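Local coordinates for protein-glutaminase (Chryseobacterium proteolyticum, PDB 3A55), which probably deamidates glutamine side chains in proteins, and is seen here as an engineered variant of its pro form, at residues 274-279 / 292-297; 25-30 / 41-46. The protein carries 1 engineered substitution. All coordinates share one frame; numbering follows the deposited sequence. Where two conformers were deposited one is given.

Contact 1 of 2, residues 274-279 / 292-297; sequences NCVLTK and PDVSSC
C275 and C297 come within 5.6 Å, CA to CA, where one side of the helix carrying 274-279 faces a type I beta turn running from V294 to C297. Their sulfurs close a disulfide, with the C-S-S-C torsion at -74°. With SG anti to its own backbone nitrogen (chi1 -179°), C275 carries the sulfur out from the helix to C297 SG, 2.0 Å away. One helical turn along, K279 carries the contact past the disulfide. A bend at chi2, 71°, folds its chain over the loop, so that CG rests on V294 CG1 at 4.0 Å, and CE lies 3.7 Å from D293 O and also beside the P292 ring at CB. Between these two grips, V276 CG2 reaches V294 CB at 4.0 Å, the two valines crossing at about a right angle, and both also touch Y157 of helix 156-169. The loop is stiffened from within by an Asx turn: D293 OD1 accepts from S295 N at 2.8 Å and from S295 OG, both arriving from the same face of the carboxylate. Since the two segments exchange no hydrogen bonds, their attachment combines one covalent link with apolar and aliphatic packing, a staple that ties the loop following helix 271-280 back onto that helix.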
ATOM      1  N   ASN A 274     -11.010   7.369  -0.010  1.00 14.26           N
ATOM      2  CA  ASN A 274     -12.295   7.249   0.679  1.00 14.56           C
ATOM      3  C   ASN A 274     -13.112   6.060   0.191  1.00 15.53           C
ATOM      4  O   ASN A 274     -13.795   5.391   0.972  1.00 15.64           O
ATOM      5  CB  ASN A 274     -13.086   8.555   0.585  1.00 15.55           C
ATOM      6  CG  ASN A 274     -12.455   9.662   1.409  1.00 16.68           C
ATOM      7  OD1 ASN A 274     -11.773   9.391   2.398  1.00 17.45           O
ATOM      8  ND2 ASN A 274     -12.686  10.912   1.013  1.00 19.02           N
ATOM      9  N   CYS A 275     -13.017   5.790  -1.104  1.00 16.07           N
ATOM     10  CA  CYS A 275     -13.739   4.664  -1.694  1.00 16.70           C
ATOM     11  C   CYS A 275     -13.222   3.319  -1.152  1.00 15.72           C
ATOM     12  O   CYS A 275     -14.009   2.423  -0.824  1.00 15.93           O
ATOM     13  CB  CYS A 275     -13.656   4.729  -3.219  1.00 17.95           C
ATOM     14  SG  CYS A 275     -14.532   3.400  -4.091  1.00 22.19           S
ATOM     15  N   VAL A 276     -11.904   3.183  -1.049  1.00 14.95           N
ATOM     16  CA  VAL A 276     -11.300   1.963  -0.519  1.00 14.49           C
ATOM     17  C   VAL A 276     -11.629   1.784   0.971  1.00 14.49           C
ATOM     18  O   VAL A 276     -12.010   0.696   1.409  1.00 14.81           O
ATOM     19  CB  VAL A 276      -9.776   1.944  -0.778  1.00 14.35           C
ATOM     20  CG1 VAL A 276      -9.096   0.800  -0.025  1.00 14.69           C
ATOM     21  CG2 VAL A 276      -9.525   1.823  -2.275  1.00 15.63           C
ATOM     22  N   LEU A 277     -11.493   2.855   1.751  1.00 14.61           N
ATOM     23  CA  LEU A 277     -11.832   2.778   3.170  1.00 14.25           C
ATOM     24  C   LEU A 277     -13.293   2.395   3.355  1.00 14.08           C
ATOM     25  O   LEU A 277     -13.623   1.588   4.212  1.00 15.24           O
ATOM     26  CB  LEU A 277     -11.555   4.111   3.865  1.00 13.90           C
ATOM     27  CG  LEU A 277     -10.080   4.500   3.944  1.00 13.78           C
ATOM     28  CD1 LEU A 277      -9.970   5.878   4.594  1.00 15.22           C
ATOM     29  CD2 LEU A 277      -9.284   3.474   4.731  1.00 14.72           C
ATOM     30  N   THR A 278     -14.165   2.976   2.542  1.00 14.18           N
ATOM     31  CA  THR A 278     -15.597   2.668   2.632  1.00 15.51           C
ATOM     32  C   THR A 278     -15.839   1.180   2.338  1.00 15.70           C
ATOM     33  O   THR A 278     -16.576   0.500   3.062  1.00 16.56           O
ATOM     34  CB  THR A 278     -16.421   3.564   1.700  1.00 16.17           C
ATOM     35  OG1 THR A 278     -16.297   4.927   2.134  1.00 17.94           O
ATOM     36  CG2 THR A 278     -17.911   3.168   1.729  1.00 17.09           C
ATOM     37  N   LYS A 279     -15.196   0.666   1.295  1.00 15.70           N
ATOM     38  CA  LYS A 279     -15.369  -0.742   0.919  1.00 16.02           C
ATOM     39  C   LYS A 279     -14.892  -1.684   2.018  1.00 15.41           C
ATOM     40  O   LYS A 279     -15.510  -2.728   2.237  1.00 16.28           O
ATOM     41  CB  LYS A 279     -14.635  -1.045  -0.393  1.00 16.43           C
ATOM     42  CG  LYS A 279     -14.866  -2.451  -0.964  1.00 18.32           C
ATOM     43  CD  LYS A 279     -16.284  -2.581  -1.513  1.00 20.08           C
ATOM     44  CE  LYS A 279     -16.530  -3.939  -2.153  1.00 22.11           C
ATOM     45  NZ  LYS A 279     -17.939  -4.051  -2.642  1.00 24.09           N
ATOM     46  N   PRO A 292     -11.813  -7.711  -1.118  1.00 22.28           N
ATOM     47  CA  PRO A 292     -12.836  -7.488  -2.146  1.00 23.27           C
ATOM     48  C   PRO A 292     -12.369  -6.476  -3.193  1.00 24.56           C
ATOM     49  O   PRO A 292     -11.459  -5.668  -2.931  1.00 23.68           O
ATOM     50  CB  PRO A 292     -14.034  -6.925  -1.369  1.00 24.05           C
ATOM     51  CG  PRO A 292     -13.654  -6.946   0.078  1.00 23.41           C
ATOM     52  CD  PRO A 292     -12.196  -7.188   0.206  1.00 21.65           C
ATOM     53  N   ASP A 293     -13.002  -6.524  -4.362  1.00 27.44           N
ATOM     54  CA  ASP A 293     -12.639  -5.707  -5.519  1.00 29.75           C
ATOM     55  C   ASP A 293     -12.813  -4.219  -5.221  1.00 28.92           C
ATOM     56  O   ASP A 293     -13.865  -3.796  -4.752  1.00 29.34           O
ATOM     57  CB  ASP A 293     -13.526  -6.104  -6.713  1.00 31.98           C
ATOM     58  CG  ASP A 293     -12.890  -5.796  -8.057  1.00 35.88           C
ATOM     59  OD1 ASP A 293     -12.062  -4.869  -8.138  1.00 40.32           O
ATOM     60  OD2 ASP A 293     -13.219  -6.488  -9.043  1.00 41.47           O
ATOM     61  N   VAL A 294     -11.771  -3.431  -5.472  1.00 27.16           N
ATOM     62  CA  VAL A 294     -11.881  -1.977  -5.383  1.00 26.66           C
ATOM     63  C   VAL A 294     -11.619  -1.306  -6.737  1.00 29.38           C
ATOM     64  O   VAL A 294     -11.308  -0.113  -6.789  1.00 28.93           O
ATOM     65  CB  VAL A 294     -10.946  -1.383  -4.292  1.00 25.42           C
ATOM     66  CG1 VAL A 294     -11.435  -1.768  -2.897  1.00 24.56           C
ATOM     67  CG2 VAL A 294      -9.497  -1.822  -4.507  1.00 24.25           C
ATOM     68  N   SER A 295     -11.739  -2.076  -7.822  1.00 32.92           N
ATOM     69  CA  SER A 295     -11.526  -1.552  -9.173  0.60 34.93           C
ATOM     70  C   SER A 295     -12.514  -0.438  -9.511  1.00 36.50           C
ATOM     71  O   SER A 295     -12.194   0.472 -10.274  1.00 37.33           O
ATOM     72  CB  SER A 295     -11.604  -2.674 -10.216  0.60 34.84           C
ATOM     73  OG  SER A 295     -12.859  -3.334 -10.180  0.60 34.53           O
ATOM     74  N   SER A 296     -13.714  -0.518  -8.937  1.00 37.68           N
ATOM     75  CA  SER A 296     -14.755   0.491  -9.138  1.00 39.10           C
ATOM     76  C   SER A 296     -14.306   1.907  -8.746  1.00 37.20           C
ATOM     77  O   SER A 296     -14.822   2.897  -9.269  1.00 37.64           O
ATOM     78  CB  SER A 296     -16.001   0.130  -8.319  1.00 39.75           C
ATOM     79  OG  SER A 296     -16.502  -1.149  -8.669  1.00 43.63           O
ATOM     80  N   CYS A 297     -13.337   1.996  -7.840  1.00 34.59           N
ATOM     81  CA  CYS A 297     -13.081   3.240  -7.112  1.00 32.48           C
ATOM     82  C   CYS A 297     -12.645   4.461  -7.944  1.00 33.33           C
ATOM     83  O   CYS A 297     -13.289   5.509  -7.882  1.00 34.53           O
ATOM     84  CB  CYS A 297     -12.157   2.974  -5.917  1.00 30.92           C
ATOM     85  SG  CYS A 297     -13.015   2.106  -4.551  1.00 26.83           S
TER

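Contact 2 of 2, residues 25-30 / 41-46; sequences GKTVPV and VSFMLT
T27 meets F43 almost at a right angle, its methyl CG2 lying 3.4 Å from F43 CD1 on an oblique line to the ring. Placing OG1 anti to the backbone nitrogen (chi1 -178°) sends the hydroxyl the other way, alongside M44 CG, and T27 OG1 lies 2.6 Å from the oxygen of a water, which donates to M44 O. V28 follows with its carbonyl: M44 N donates to V28 O at 2.9 Å, arriving nearly in line with the carbonyl, while the same oxygen sits at the F43 ring edge, in its plane. V28 CB and CG2 lean on M44 SD, but V28 N is buried without a partner. P29 pairs with F43 as a non-hydrogen-bonded antiparallel bridge, the CA atoms 4.1 Å apart, and P29 CA makes a bent CA-H...O contact with S42 O at 3.4 Å. V30 N donates to S42 O at 2.8 Å, 169° at the hydrogen, and V30 CG2 packs against F43 C. Replacing F43 by an alanine would probably leave a gap beside the T27 methyl and P29 CB and deprive Y50 of its ring partner. One backbone bond on each side of the P29-F43 bridge, V28-M44 and V30-S42, thus holds this end of the hairpin, with apolar side chains and one bridging water filling in around them.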
ATOM      1  N   GLY A  25      -9.490  -7.289 -14.295  1.00 25.22           N
ATOM      2  CA  GLY A  25      -9.296  -6.028 -14.994  1.00 22.92           C
ATOM      3  C   GLY A  25      -7.851  -5.760 -15.372  1.00 21.00           C
ATOM      4  O   GLY A  25      -7.008  -6.658 -15.370  1.00 20.59           O
ATOM      5  N   LYS A  26      -7.583  -4.505 -15.705  1.00 18.58           N
ATOM      6  CA  LYS A  26      -6.262  -4.090 -16.172  1.00 17.68           C
ATOM      7  C   LYS A  26      -5.427  -3.570 -15.019  1.00 16.18           C
ATOM      8  O   LYS A  26      -5.923  -2.872 -14.138  1.00 17.51           O
ATOM      9  CB  LYS A  26      -6.389  -2.999 -17.239  1.00 18.51           C
ATOM     10  CG  LYS A  26      -7.391  -3.309 -18.342  1.00 23.69           C
ATOM     11  CD  LYS A  26      -6.776  -4.154 -19.442  1.00 29.77           C
ATOM     12  CE  LYS A  26      -7.821  -4.532 -20.493  1.00 32.14           C
ATOM     13  NZ  LYS A  26      -8.703  -3.383 -20.874  1.00 34.17           N
ATOM     14  N   THR A  27      -4.146  -3.907 -15.034  1.00 13.64           N
ATOM     15  CA  THR A  27      -3.222  -3.444 -14.011  1.00 13.58           C
ATOM     16  C   THR A  27      -1.799  -3.556 -14.539  1.00 13.32           C
ATOM     17  O   THR A  27      -1.574  -4.116 -15.614  1.00 13.77           O
ATOM     18  CB  THR A  27      -3.355  -4.262 -12.711  1.00 14.54           C
ATOM     19  OG1 THR A  27      -2.466  -3.738 -11.722  1.00 15.53           O
ATOM     20  CG2 THR A  27      -3.026  -5.716 -12.953  1.00 16.22           C
ATOM     21  N   VAL A  28      -0.852  -3.015 -13.783  1.00 12.03           N
ATOM     22  CA  VAL A  28       0.562  -3.091 -14.157  1.00 11.57           C
ATOM     23  C   VAL A  28       1.287  -3.988 -13.160  1.00 11.09           C
ATOM     24  O   VAL A  28       1.319  -3.678 -11.970  1.00 11.80           O
ATOM     25  CB  VAL A  28       1.221  -1.688 -14.146  1.00 12.02           C
ATOM     26  CG1 VAL A  28       2.727  -1.795 -14.374  1.00 12.15           C
ATOM     27  CG2 VAL A  28       0.560  -0.783 -15.177  1.00 13.38           C
ATOM     28  N   PRO A  29       1.857  -5.112 -13.630  1.00 11.32           N
ATOM     29  CA  PRO A  29       2.644  -5.936 -12.720  1.00 11.18           C
ATOM     30  C   PRO A  29       3.963  -5.233 -12.417  1.00 11.37           C
ATOM     31  O   PRO A  29       4.536  -4.586 -13.308  1.00 11.72           O
ATOM     32  CB  PRO A  29       2.881  -7.230 -13.511  1.00 12.49           C
ATOM     33  CG  PRO A  29       2.717  -6.862 -14.909  1.00 14.39           C
ATOM     34  CD  PRO A  29       1.808  -5.660 -14.995  1.00 12.18           C
ATOM     35  N   VAL A  30       4.422  -5.352 -11.173  1.00 10.54           N
ATOM     36  CA  VAL A  30       5.630  -4.653 -10.725  1.00 11.20           C
ATOM     37  C   VAL A  30       6.695  -5.571 -10.145  1.00 11.38           C
ATOM     38  O   VAL A  30       7.781  -5.111  -9.806  1.00 13.02           O
ATOM     39  CB  VAL A  30       5.312  -3.536  -9.687  1.00 10.95           C
ATOM     40  CG1 VAL A  30       4.453  -2.446 -10.319  1.00 12.31           C
ATOM     41  CG2 VAL A  30       4.668  -4.106  -8.403  1.00 11.08           C
ATOM     42  N   VAL A  41       3.532 -12.953  -8.124  1.00 12.39           N
ATOM     43  CA  VAL A  41       3.406 -11.756  -8.929  1.00 12.27           C
ATOM     44  C   VAL A  41       2.854 -10.621  -8.070  1.00 11.60           C
ATOM     45  O   VAL A  41       1.892 -10.810  -7.310  1.00 12.35           O
ATOM     46  CB  VAL A  41       2.483 -12.008 -10.161  1.00 12.84           C
ATOM     47  CG1 VAL A  41       2.500 -10.810 -11.097  1.00 14.34           C
ATOM     48  CG2 VAL A  41       2.914 -13.272 -10.922  1.00 14.10           C
ATOM     49  N   SER A  42       3.481  -9.457  -8.169  1.00 10.68           N
ATOM     50  CA  SER A  42       2.973  -8.270  -7.468  0.70  9.95           C
ATOM     51  C   SER A  42       2.515  -7.250  -8.495  1.00 10.67           C
ATOM     52  O   SER A  42       3.035  -7.194  -9.612  1.00 11.09           O
ATOM     53  CB  SER A  42       4.026  -7.677  -6.535  0.70 10.22           C
ATOM     54  OG  SER A  42       5.312  -7.668  -7.143  0.70 10.12           O
ATOM     55  N   PHE A  43       1.515  -6.458  -8.116  1.00 10.95           N
ATOM     56  CA  PHE A  43       0.933  -5.462  -9.015  1.00 11.54           C
ATOM     57  C   PHE A  43       0.946  -4.093  -8.370  1.00 10.60           C
ATOM     58  O   PHE A  43       1.071  -3.982  -7.153  1.00 11.54           O
ATOM     59  CB  PHE A  43      -0.526  -5.802  -9.330  1.00 12.91           C
ATOM     60  CG  PHE A  43      -0.701  -7.085 -10.065  1.00 15.61           C
ATOM     61  CD1 PHE A  43      -0.394  -7.178 -11.419  1.00 18.07           C
ATOM     62  CD2 PHE A  43      -1.194  -8.196  -9.412  1.00 20.46           C
ATOM     63  CE1 PHE A  43      -0.585  -8.378 -12.116  1.00 17.73           C
ATOM     64  CE2 PHE A  43      -1.376  -9.399 -10.100  1.00 20.25           C
ATOM     65  CZ  PHE A  43      -1.062  -9.484 -11.447  1.00 19.44           C
ATOM     66  N   MET A  44       0.776  -3.065  -9.190  1.00 10.60           N
ATOM     67  CA  MET A  44       0.691  -1.704  -8.670  1.00 11.31           C
ATOM     68  C   MET A  44      -0.474  -1.578  -7.687  1.00 10.23           C
ATOM     69  O   MET A  44      -1.517  -2.223  -7.849  1.00 10.98           O
ATOM     70  CB  MET A  44       0.528  -0.696  -9.803  1.00 12.20           C
ATOM     71  CG  MET A  44      -0.781  -0.815 -10.557  1.00 14.30           C
ATOM     72  SD  MET A  44      -0.963   0.394 -11.877  1.00 16.59           S
ATOM     73  CE  MET A  44      -1.132   1.902 -10.952  1.00 17.60           C
ATOM     74  N   LEU A  45      -0.249  -0.768  -6.653  1.00 10.59           N
ATOM     75  CA  LEU A  45      -1.266  -0.350  -5.687  1.00 11.22           C
ATOM     76  C   LEU A  45      -1.647  -1.433  -4.680  1.00 10.01           C
ATOM     77  O   LEU A  45      -1.463  -1.257  -3.469  1.00 11.13           O
ATOM     78  CB  LEU A  45      -2.487   0.259  -6.378  1.00 12.55           C
ATOM     79  CG  LEU A  45      -3.386   1.122  -5.491  1.00 15.33           C
ATOM     80  CD1 LEU A  45      -2.588   2.262  -4.855  1.00 14.86           C
ATOM     81  CD2 LEU A  45      -4.563   1.663  -6.299  1.00 16.26           C
ATOM     82  N   THR A  46      -2.178  -2.555  -5.155  1.00 10.12           N
ATOM     83  CA  THR A  46      -2.486  -3.640  -4.235  1.00  9.96           C
ATOM     84  C   THR A  46      -1.219  -4.143  -3.535  1.00  9.86           C
ATOM     85  O   THR A  46      -0.153  -4.279  -4.159  1.00 10.43           O
ATOM     86  CB  THR A  46      -3.223  -4.829  -4.920  1.00 10.18           C
ATOM     87  OG1 THR A  46      -3.455  -5.850  -3.943  1.00 11.48           O
ATOM     88  CG2 THR A  46      -2.408  -5.409  -6.078  1.00 11.91           C
TER
HETATM   89  O   HOH W   1      -3.383  -3.692  -9.331  1.00 18.87           O

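In the fold
Contact 2 closes along the chain before contact 1 opens; their centres lie 16 Å apart and their nearest atoms about 6 Å, with no touch. The two are loosely linked through D293 of contact 1, whose carboxylate makes a long, weak ion pair with K22 on the strand 22-35 that contact 2 uses. Both touch or bond residues next or close in sequence to a probable Cys-His-Asp centre (C156, H197, D217), consistent with the papain-like clan. Contact 1 packs on Y157, while contact 2 runs into L45 O, hydrogen-bonded to Y196 OH, and T46 OG1, hydrogen-bonded to D154 OD1. These bonds are consistent with segment 41-46 approaching that centre.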